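Local coordinates for protein glucose-6-phosphate isomerase (Plasmodium falciparum, PDB 3QKI) that probably catalyses the reversible interconversion of glucose 6-phosphate and fructose 6-phosphate in glycolysis and gluconeogenesis, at residues 31-36 / 368-373; 238-243 / 265-270; 355-360 / 530-535. All coordinates share one frame; numbering follows the deposited sequence.

Contact 1. Residues 31-36 / 368-373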
loop_
_atom_site.group_PDB
_atom_site.type_symbol
_atom_site.label_atom_id
_atom_site.label_comp_id
_atom_site.label_asym_id
_atom_site.label_seq_id
_atom_site.Cartn_x
_atom_site.Cartn_y
_atom_site.Cartn_z
ATOM N N GLU A 31 34.049 -4.765 12.915
ATOM C CA GLU A 31 34.490 -3.374 12.943
ATOM C C GLU A 31 33.291 -2.421 12.793
ATOM O O GLU A 31 33.223 -1.426 13.506
ATOM C CB GLU A 31 35.566 -3.099 11.875
ATOM C CG GLU A 31 36.874 -3.814 12.177
ATOM C CD GLU A 31 37.967 -3.725 11.131
ATOM O OE1 GLU A 31 37.650 -3.548 9.932
ATOM O OE2 GLU A 31 39.152 -3.850 11.516
ATOM N N LEU A 32 32.324 -2.757 11.906
ATOM C CA LEU A 32 31.098 -1.976 11.712
ATOM C C LEU A 32 30.248 -1.952 12.997
ATOM O O LEU A 32 29.666 -0.920 13.291
ATOM C CB LEU A 32 30.297 -2.486 10.501
ATOM C CG LEU A 32 30.832 -2.048 9.147
ATOM C CD1 LEU A 32 30.360 -2.966 8.042
ATOM C CD2 LEU A 32 30.499 -0.611 8.859
ATOM N N VAL A 33 30.238 -3.041 13.788
ATOM C CA VAL A 33 29.522 -3.092 15.078
ATOM C C VAL A 33 30.046 -1.955 15.991
ATOM O O VAL A 33 29.247 -1.211 16.564
ATOM C CB VAL A 33 29.663 -4.479 15.775
ATOM C CG1 VAL A 33 29.059 -4.464 17.179
ATOM C CG2 VAL A 33 29.043 -5.593 14.950
ATOM N N THR A 34 31.371 -1.794 16.080
ATOM C CA THR A 34 31.972 -0.759 16.922
ATOM C C THR A 34 31.871 0.636 16.323
ATOM O O THR A 34 31.563 1.566 17.064
ATOM C CB THR A 34 33.337 -1.159 17.501
ATOM O OG1 THR A 34 34.317 -1.067 16.485
ATOM C CG2 THR A 34 33.327 -2.536 18.166
ATOM N N LEU A 35 32.037 0.776 14.986
ATOM C CA LEU A 35 31.880 2.082 14.324
ATOM C C LEU A 35 30.452 2.627 14.453
ATOM O O LEU A 35 30.277 3.816 14.719
ATOM C CB LEU A 35 32.248 2.004 12.855
ATOM C CG LEU A 35 33.717 1.866 12.509
ATOM C CD1 LEU A 35 33.857 1.409 11.080
ATOM C CD2 LEU A 35 34.438 3.179 12.667
ATOM N N SER A 36 29.439 1.768 14.264
ATOM C CA SER A 36 28.030 2.158 14.384
ATOM C C SER A 36 27.708 2.624 15.803
ATOM O O SER A 36 26.901 3.542 15.949
ATOM C CB SER A 36 27.105 1.019 13.969
ATOM O OG SER A 36 27.128 -0.054 14.899
ATOM N N SER A 368 19.712 -1.764 8.841
ATOM C CA SER A 368 19.053 -2.952 9.391
ATOM C C SER A 368 19.939 -3.683 10.414
ATOM O O SER A 368 19.470 -4.017 11.503
ATOM C CB SER A 368 18.643 -3.900 8.266
ATOM O OG SER A 368 18.176 -5.148 8.774
ATOM N N HIS A 369 21.214 -3.962 10.054
ATOM C CA HIS A 369 22.090 -4.708 10.947
ATOM C C HIS A 369 22.617 -3.976 12.163
ATOM O O HIS A 369 22.626 -4.548 13.247
ATOM C CB HIS A 369 23.226 -5.410 10.178
ATOM C CG HIS A 369 22.781 -6.697 9.560
ATOM N ND1 HIS A 369 23.355 -7.904 9.921
ATOM C CD2 HIS A 369 21.789 -6.934 8.665
ATOM C CE1 HIS A 369 22.701 -8.831 9.243
ATOM N NE2 HIS A 369 21.749 -8.297 8.478
ATOM N N PHE A 370 23.069 -2.738 11.988
ATOM C CA PHE A 370 23.716 -1.963 13.045
ATOM C C PHE A 370 22.817 -1.013 13.843
ATOM O O PHE A 370 23.150 -0.667 14.977
ATOM C CB PHE A 370 24.994 -1.309 12.504
ATOM C CG PHE A 370 25.850 -2.344 11.820
ATOM C CD1 PHE A 370 26.434 -3.377 12.547
ATOM C CD2 PHE A 370 25.969 -2.367 10.436
ATOM C CE1 PHE A 370 27.143 -4.388 11.905
ATOM C CE2 PHE A 370 26.692 -3.373 9.797
ATOM C CZ PHE A 370 27.255 -4.387 10.534
ATOM N N PHE A 371 21.658 -0.671 13.305
ATOM C CA PHE A 371 20.711 0.209 14.002
ATOM C C PHE A 371 19.421 -0.518 14.318
ATOM O O PHE A 371 18.562 0.030 15.014
ATOM C CB PHE A 371 20.443 1.460 13.160
ATOM C CG PHE A 371 21.541 2.480 13.249
ATOM C CD1 PHE A 371 22.705 2.344 12.497
ATOM C CD2 PHE A 371 21.412 3.591 14.075
ATOM C CE1 PHE A 371 23.734 3.283 12.593
ATOM C CE2 PHE A 371 22.433 4.544 14.151
ATOM C CZ PHE A 371 23.595 4.374 13.424
ATOM N N ASP A 372 19.274 -1.743 13.785
ATOM C CA ASP A 372 18.098 -2.588 13.958
ATOM C C ASP A 372 16.823 -1.941 13.401
ATOM O O ASP A 372 15.725 -2.096 13.966
ATOM C CB ASP A 372 17.976 -3.081 15.417
ATOM C CG ASP A 372 17.443 -4.490 15.546
ATOM O OD1 ASP A 372 16.552 -4.702 16.377
ATOM O OD2 ASP A 372 17.948 -5.391 14.829
ATOM N N TYR A 373 16.981 -1.177 12.302
ATOM C CA TYR A 373 15.877 -0.533 11.574
ATOM C C TYR A 373 15.346 -1.539 10.550
ATOM O O TYR A 373 15.902 -1.703 9.458
ATOM C CB TYR A 373 16.339 0.770 10.906
ATOM C CG TYR A 373 16.765 1.861 11.874
ATOM C CD1 TYR A 373 16.293 1.884 13.187
ATOM C CD2 TYR A 373 17.621 2.880 11.472
ATOM C CE1 TYR A 373 16.677 2.886 14.075
ATOM C CE2 TYR A 373 18.000 3.894 12.349
ATOM C CZ TYR A 373 17.536 3.883 13.654
ATOM O OH TYR A 373 17.920 4.860 14.542
#

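Contact 2. Residues 238-243 / 265-270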
loop_
_atom_site.group_PDB
_atom_site.type_symbol
_atom_site.label_atom_id
_atom_site.label_comp_id
_atom_site.label_asym_id
_atom_site.label_seq_id
_atom_site.Cartn_x
_atom_site.Cartn_y
_atom_site.Cartn_z
ATOM N N LEU A 238 -16.847 -2.979 -20.006
ATOM C CA LEU A 238 -16.025 -3.398 -21.145
ATOM C C LEU A 238 -16.880 -4.194 -22.094
ATOM O O LEU A 238 -17.709 -4.994 -21.647
ATOM C CB LEU A 238 -14.789 -4.240 -20.704
ATOM C CG LEU A 238 -13.654 -3.542 -19.923
ATOM C CD1 LEU A 238 -12.367 -4.337 -19.989
ATOM C CD2 LEU A 238 -13.372 -2.150 -20.426
ATOM N N ASP A 239 -16.669 -3.992 -23.406
ATOM C CA ASP A 239 -17.358 -4.802 -24.403
ATOM C C ASP A 239 -16.364 -5.894 -24.808
ATOM O O ASP A 239 -15.210 -5.577 -25.121
ATOM C CB ASP A 239 -17.767 -3.945 -25.629
ATOM C CG ASP A 239 -18.578 -4.654 -26.713
ATOM O OD1 ASP A 239 -18.595 -5.901 -26.728
ATOM O OD2 ASP A 239 -19.193 -3.955 -27.548
ATOM N N GLN A 240 -16.808 -7.184 -24.779
ATOM C CA GLN A 240 -15.981 -8.338 -25.176
ATOM C C GLN A 240 -15.372 -8.134 -26.558
ATOM O O GLN A 240 -14.223 -8.502 -26.760
ATOM C CB GLN A 240 -16.794 -9.633 -25.192
ATOM C CG GLN A 240 -17.182 -10.151 -23.818
ATOM C CD GLN A 240 -18.511 -9.628 -23.340
ATOM O OE1 GLN A 240 -18.880 -8.491 -23.596
ATOM N NE2 GLN A 240 -19.246 -10.452 -22.606
ATOM N N TYR A 241 -16.135 -7.516 -27.489
ATOM C CA TYR A 241 -15.706 -7.256 -28.867
ATOM C C TYR A 241 -14.506 -6.323 -29.018
ATOM O O TYR A 241 -13.854 -6.379 -30.059
ATOM C CB TYR A 241 -16.868 -6.763 -29.747
ATOM C CG TYR A 241 -18.020 -7.729 -29.959
ATOM C CD1 TYR A 241 -17.789 -9.081 -30.172
ATOM C CD2 TYR A 241 -19.325 -7.264 -30.101
ATOM C CE1 TYR A 241 -18.833 -9.963 -30.436
ATOM C CE2 TYR A 241 -20.383 -8.136 -30.367
ATOM C CZ TYR A 241 -20.132 -9.487 -30.541
ATOM O OH TYR A 241 -21.175 -10.356 -30.787
ATOM N N ASP A 242 -14.211 -5.466 -28.010
ATOM C CA ASP A 242 -13.080 -4.522 -28.032
ATOM C C ASP A 242 -11.879 -4.999 -27.217
ATOM O O ASP A 242 -10.866 -4.299 -27.153
ATOM C CB ASP A 242 -13.524 -3.189 -27.381
ATOM C CG ASP A 242 -14.674 -2.467 -28.021
ATOM O OD1 ASP A 242 -14.738 -2.442 -29.267
ATOM O OD2 ASP A 242 -15.473 -1.849 -27.276
ATOM N N THR A 243 -12.014 -6.132 -26.544
ATOM C CA THR A 243 -11.074 -6.619 -25.539
ATOM C C THR A 243 -10.089 -7.722 -25.934
ATOM O O THR A 243 -10.497 -8.810 -26.335
ATOM C CB THR A 243 -11.891 -7.005 -24.292
ATOM O OG1 THR A 243 -12.773 -5.922 -23.968
ATOM C CG2 THR A 243 -11.014 -7.369 -23.083
ATOM N N LYS A 265 -12.528 -16.236 -20.198
ATOM C CA LYS A 265 -12.840 -16.916 -21.456
ATOM C C LYS A 265 -14.375 -17.138 -21.526
ATOM O O LYS A 265 -14.954 -16.942 -22.587
ATOM C CB LYS A 265 -12.091 -18.247 -21.570
ATOM C CG LYS A 265 -12.290 -18.948 -22.911
ATOM C CD LYS A 265 -11.582 -20.291 -22.885
ATOM C CE LYS A 265 -11.569 -20.942 -24.232
ATOM N NZ LYS A 265 -11.122 -22.358 -24.123
ATOM N N LYS A 266 -15.021 -17.498 -20.386
ATOM C CA LYS A 266 -16.474 -17.643 -20.295
ATOM C C LYS A 266 -17.139 -16.281 -20.581
ATOM O O LYS A 266 -18.101 -16.241 -21.341
ATOM C CB LYS A 266 -16.904 -18.152 -18.904
ATOM C CG LYS A 266 -16.609 -19.626 -18.664
ATOM C CD LYS A 266 -17.754 -20.517 -19.060
ATOM C CE LYS A 266 -17.337 -21.974 -19.121
ATOM N NZ LYS A 266 -17.172 -22.573 -17.768
ATOM N N TRP A 267 -16.601 -15.172 -20.016
ATOM C CA TRP A 267 -17.114 -13.815 -20.251
ATOM C C TRP A 267 -16.968 -13.445 -21.747
ATOM O O TRP A 267 -17.933 -12.943 -22.340
ATOM C CB TRP A 267 -16.398 -12.796 -19.352
ATOM C CG TRP A 267 -16.699 -11.352 -19.665
ATOM C CD1 TRP A 267 -17.837 -10.659 -19.346
ATOM C CD2 TRP A 267 -15.849 -10.431 -20.359
ATOM N NE1 TRP A 267 -17.753 -9.370 -19.809
ATOM C CE2 TRP A 267 -16.530 -9.191 -20.411
ATOM C CE3 TRP A 267 -14.586 -10.542 -20.974
ATOM C CZ2 TRP A 267 -15.962 -8.049 -20.983
ATOM C CZ3 TRP A 267 -14.021 -9.404 -21.547
ATOM C CH2 TRP A 267 -14.711 -8.179 -21.559
ATOM N N LEU A 268 -15.778 -13.712 -22.354
ATOM C CA LEU A 268 -15.578 -13.449 -23.793
ATOM C C LEU A 268 -16.614 -14.237 -24.631
ATOM O O LEU A 268 -17.179 -13.681 -25.575
ATOM C CB LEU A 268 -14.163 -13.852 -24.281
ATOM C CG LEU A 268 -12.967 -12.964 -23.936
ATOM C CD1 LEU A 268 -11.683 -13.597 -24.508
ATOM C CD2 LEU A 268 -13.133 -11.532 -24.484
ATOM N N SER A 269 -16.865 -15.513 -24.266
ATOM C CA SER A 269 -17.766 -16.436 -24.971
ATOM C C SER A 269 -19.254 -16.107 -24.864
ATOM O O SER A 269 -20.066 -16.741 -25.528
ATOM C CB SER A 269 -17.504 -17.880 -24.559
ATOM O OG SER A 269 -16.169 -18.220 -24.887
ATOM N N LEU A 270 -19.615 -15.124 -24.051
ATOM C CA LEU A 270 -20.994 -14.656 -23.965
ATOM C C LEU A 270 -21.340 -13.954 -25.293
ATOM O O LEU A 270 -22.496 -13.970 -25.707
ATOM C CB LEU A 270 -21.177 -13.678 -22.782
ATOM C CG LEU A 270 -21.006 -14.279 -21.376
ATOM C CD1 LEU A 270 -21.015 -13.207 -20.334
ATOM C CD2 LEU A 270 -22.087 -15.297 -21.044
HETATM O O HOH W 1 -18.890 -6.120 -19.466
#

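Contact 3. Residues 355-360 / 530-535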
loop_
_atom_site.group_PDB
_atom_site.type_symbol
_atom_site.label_atom_id
_atom_site.label_comp_id
_atom_site.label_asym_id
_atom_site.label_seq_id
_atom_site.Cartn_x
_atom_site.Cartn_y
_atom_site.Cartn_z
ATOM N N ASN A 355 29.510 2.916 -7.051
ATOM C CA ASN A 355 28.451 2.046 -7.545
ATOM C C ASN A 355 27.134 2.330 -6.788
ATOM O O ASN A 355 26.964 1.938 -5.624
ATOM C CB ASN A 355 28.920 0.599 -7.411
ATOM C CG ASN A 355 28.092 -0.387 -8.175
ATOM O OD1 ASN A 355 26.849 -0.388 -8.105
ATOM N ND2 ASN A 355 28.772 -1.289 -8.881
ATOM N N ILE A 356 26.228 3.047 -7.446
ATOM C CA ILE A 356 24.949 3.503 -6.876
ATOM C C ILE A 356 24.076 2.374 -6.259
ATOM O O ILE A 356 23.787 2.456 -5.063
ATOM C CB ILE A 356 24.209 4.479 -7.833
ATOM C CG1 ILE A 356 24.961 5.806 -7.903
ATOM C CG2 ILE A 356 22.743 4.712 -7.402
ATOM C CD1 ILE A 356 24.639 6.666 -9.104
ATOM N N PRO A 357 23.724 1.286 -6.980
ATOM C CA PRO A 357 22.933 0.210 -6.326
ATOM C C PRO A 357 23.677 -0.466 -5.169
ATOM O O PRO A 357 23.053 -0.888 -4.197
ATOM C CB PRO A 357 22.692 -0.795 -7.454
ATOM C CG PRO A 357 23.019 -0.084 -8.723
ATOM C CD PRO A 357 23.968 0.990 -8.413
ATOM N N VAL A 358 25.022 -0.595 -5.279
ATOM C CA VAL A 358 25.811 -1.206 -4.216
ATOM C C VAL A 358 25.773 -0.332 -2.950
ATOM O O VAL A 358 25.519 -0.858 -1.855
ATOM C CB VAL A 358 27.256 -1.553 -4.674
ATOM C CG1 VAL A 358 28.155 -1.866 -3.468
ATOM C CG2 VAL A 358 27.237 -2.733 -5.652
ATOM N N LEU A 359 25.997 0.987 -3.107
ATOM C CA LEU A 359 25.969 1.934 -1.981
ATOM C C LEU A 359 24.579 1.983 -1.334
ATOM O O LEU A 359 24.477 2.102 -0.117
ATOM C CB LEU A 359 26.398 3.332 -2.445
ATOM C CG LEU A 359 27.888 3.471 -2.859
ATOM C CD1 LEU A 359 28.144 4.837 -3.492
ATOM C CD2 LEU A 359 28.801 3.235 -1.669
ATOM N N LEU A 360 23.519 1.836 -2.142
ATOM C CA LEU A 360 22.136 1.807 -1.645
ATOM C C LEU A 360 21.895 0.521 -0.846
ATOM O O LEU A 360 21.341 0.561 0.242
ATOM C CB LEU A 360 21.154 1.953 -2.820
ATOM C CG LEU A 360 19.685 2.218 -2.465
ATOM C CD1 LEU A 360 19.537 3.489 -1.604
ATOM C CD2 LEU A 360 18.852 2.411 -3.720
ATOM N N LEU A 530 13.869 1.054 -12.331
ATOM C CA LEU A 530 13.622 -0.376 -12.157
ATOM C C LEU A 530 14.920 -1.132 -11.916
ATOM O O LEU A 530 15.018 -1.886 -10.943
ATOM C CB LEU A 530 12.893 -1.002 -13.369
ATOM C CG LEU A 530 12.787 -2.535 -13.323
ATOM C CD1 LEU A 530 11.798 -2.993 -12.274
ATOM C CD2 LEU A 530 12.556 -3.115 -14.667
ATOM N N SER A 531 15.919 -0.918 -12.788
ATOM C CA SER A 531 17.187 -1.635 -12.686
ATOM C C SER A 531 17.926 -1.271 -11.400
ATOM O O SER A 531 18.549 -2.135 -10.810
ATOM C CB SER A 531 18.048 -1.419 -13.925
ATOM O OG SER A 531 19.359 -1.926 -13.711
ATOM N N LEU A 532 17.829 -0.016 -10.956
ATOM C CA LEU A 532 18.460 0.451 -9.733
ATOM C C LEU A 532 18.005 -0.421 -8.547
ATOM O O LEU A 532 18.846 -0.875 -7.779
ATOM C CB LEU A 532 18.128 1.948 -9.494
ATOM C CG LEU A 532 18.553 2.553 -8.147
ATOM C CD1 LEU A 532 20.036 2.434 -7.945
ATOM C CD2 LEU A 532 18.098 4.012 -8.024
ATOM N N TYR A 533 16.693 -0.673 -8.419
ATOM C CA TYR A 533 16.141 -1.488 -7.339
ATOM C C TYR A 533 16.395 -2.984 -7.537
ATOM O O TYR A 533 16.734 -3.669 -6.559
ATOM C CB TYR A 533 14.652 -1.157 -7.069
ATOM C CG TYR A 533 14.520 0.055 -6.177
ATOM C CD1 TYR A 533 14.668 1.345 -6.690
ATOM C CD2 TYR A 533 14.366 -0.086 -4.798
ATOM C CE1 TYR A 533 14.643 2.467 -5.856
ATOM C CE2 TYR A 533 14.336 1.033 -3.955
ATOM C CZ TYR A 533 14.459 2.306 -4.491
ATOM O OH TYR A 533 14.422 3.414 -3.669
ATOM N N GLU A 534 16.307 -3.483 -8.791
ATOM C CA GLU A 534 16.618 -4.910 -9.052
ATOM C C GLU A 534 18.104 -5.160 -8.692
ATOM O O GLU A 534 18.416 -6.128 -7.999
ATOM C CB GLU A 534 16.375 -5.289 -10.531
ATOM C CG GLU A 534 14.910 -5.359 -10.955
ATOM C CD GLU A 534 14.693 -5.839 -12.383
ATOM O OE1 GLU A 534 15.680 -5.909 -13.153
ATOM O OE2 GLU A 534 13.539 -6.188 -12.724
ATOM N N SER A 535 18.989 -4.229 -9.080
ATOM C CA SER A 535 20.423 -4.308 -8.768
ATOM C C SER A 535 20.653 -4.216 -7.256
ATOM O O SER A 535 21.401 -5.025 -6.715
ATOM C CB SER A 535 21.196 -3.215 -9.491
ATOM O OG SER A 535 21.012 -3.289 -10.892
#

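Contact 1. Residues 31-36 / 368-373
F370 is the side chain through which the end of helix 356-371 meets helix 27-39; its ring lies against L32 and V33, and its CB against S36. L32 sits over one face: its CB is 3.9 Å from the ring centroid and 24° off the ring normal, a CH-pi contact displaced toward the rim, with CZ the closest ring atom at 3.6 Å from L32 CB. V33 arrives at the edge instead, where CG2 stands 3.8 Å from F370 CE1, close to the ring plane. S36 packs nearer the root of the ring, its OG 3.4 Å from F370 CB. The backbones come closest here, with 6.1 Å between S36 CA and F370 CA.

F370 turns CG away from its own carbonyl carbon (chi1 -51°), which carries the ring out to L32 and V33, while S36 OG lies close to the carbonyl oxygens of L32 and V33 in its own helix. F371 adds a looser contact, CE1 being 4.3 Å from S36 CB.

On its other face the F370 ring carries CB of H369, whose ND1 bonds to Y29 OH, while K40 NZ donates to F370 O. L32 also packs on helix 75-87. The packing is mostly apolar, and no hydrogen bond crosses it. It sets helix 27-39 against the C-terminal part of helix 356-371, just ahead of strand 375-380 of the mixed sheet.

Contact 2. Residues 238-243 / 265-270
Q240 and L268 mark the closest backbone approach, 5.3 Å between their CA atoms, where the 3-10 segment 240-242 lies beside the C-terminal part of helix 255-268. The Q240 side chain bends at chi2 (91°) and lays itself over the indole of W267. Its CG stands above the centre of the six-membered ring, 3.5 Å from the centroid in a CH-pi contact, and the amide plane is stacked only 6° from the ring plane. From there Q240 NE2 donates to W267 O at 2.8 Å, with a nearly straight N-H...O angle of 165°, though NE2 stands above the carbonyl plane of W267. The acceptor lies in the amide plane, which fixes the rotation of the amide; L270 N reaches the same oxygen from the opposite face.

At the indole edge, L238 O lies 3.6 Å from W267 CZ2, and T243 CG2 is 3.9 Å from CZ3 of W267. A water donates to L238 O and weakly accepts from W267 NE1. D239 O takes T243 OG1 and D242 N from opposite faces of its plane, while D239 OD1 accepts from Y241 N, an Asx turn, and forms a salt bridge with K271. Together these contacts join the two ends of a beta-alpha unit: the turn leading into strand 243-248 of the parallel sheet packs on the C-terminal end of the helix that follows it.

Contact 3. Residues 355-360 / 530-535
Apolar contacts between I356, P357 and L532 carry the meeting of helix 356-371 with helix 523-543. The methyl CD1 of L532 is the common point: I356 CG2 reaches it at 3.6 Å, P357 CG comes to 4.0 Å from it, and L360 CD2 touches it more distantly. L532 sets CG anti to its backbone N (chi1 172°), which swings the branch across to the first turn of the other helix. L360 CD2 also grazes the ring of Y533, 4.5 Å from CZ.

A second group of contacts joins the proline to the serine three residues beyond L532. P357 CB and S535 CB are 3.5 Å apart, tighter than usual for two carbons, and the proline ring also packs beside L532 O. Here the backbones approach to 5.6 Å between P357 CA and L532 CA. The short helical segments have axes 8.8 Å apart at closest approach and cross at -50°.

No hydrogen bond spans the segments; the polar groups named here bond within their own segment or to other residues. S535 OG donates to S531 O at 2.7 Å, from above the carbonyl plane and on the face opposite S535 N. N355 is the N-cap of helix 356-371, its OD1 taking a weak bond from V358 N, while its ND2 is held by F347 O and A350 O. Y533 OH bonds to E444, and E534 forms a salt bridge with R117. The contact joins the start of helix 356-371, which leads to strand 375-380, to helix 523-543, which follows strand 513-518, both strands of the mixed sheet. The Y533 side chain is about 11 Å from that of Q394, a fructose 6-phosphate-binding residue, although no ligand is bound to this chain.

How the contacts relate
Contacts 1 and 3 share helix 356-371, gripping it near opposite ends: its first turn packs in the interior on helix 523-543, its last turn meets helix 27-39 farther out. Their centres are 21 Å apart and their segments alternate along the chain. Neither has a hydrogen bond between its segments, but contact 3 relies on aliphatic groups, whereas contact 1 turns on an aromatic ring and includes the exposed V33. Contact 2 stands apart, 56 Å from contact 1 between centres and across the chain's centre. Partly buried, local in sequence and touched by the second subunit, it alone adds to its packing a hydrogen bond and a water that bridges with one weak leg.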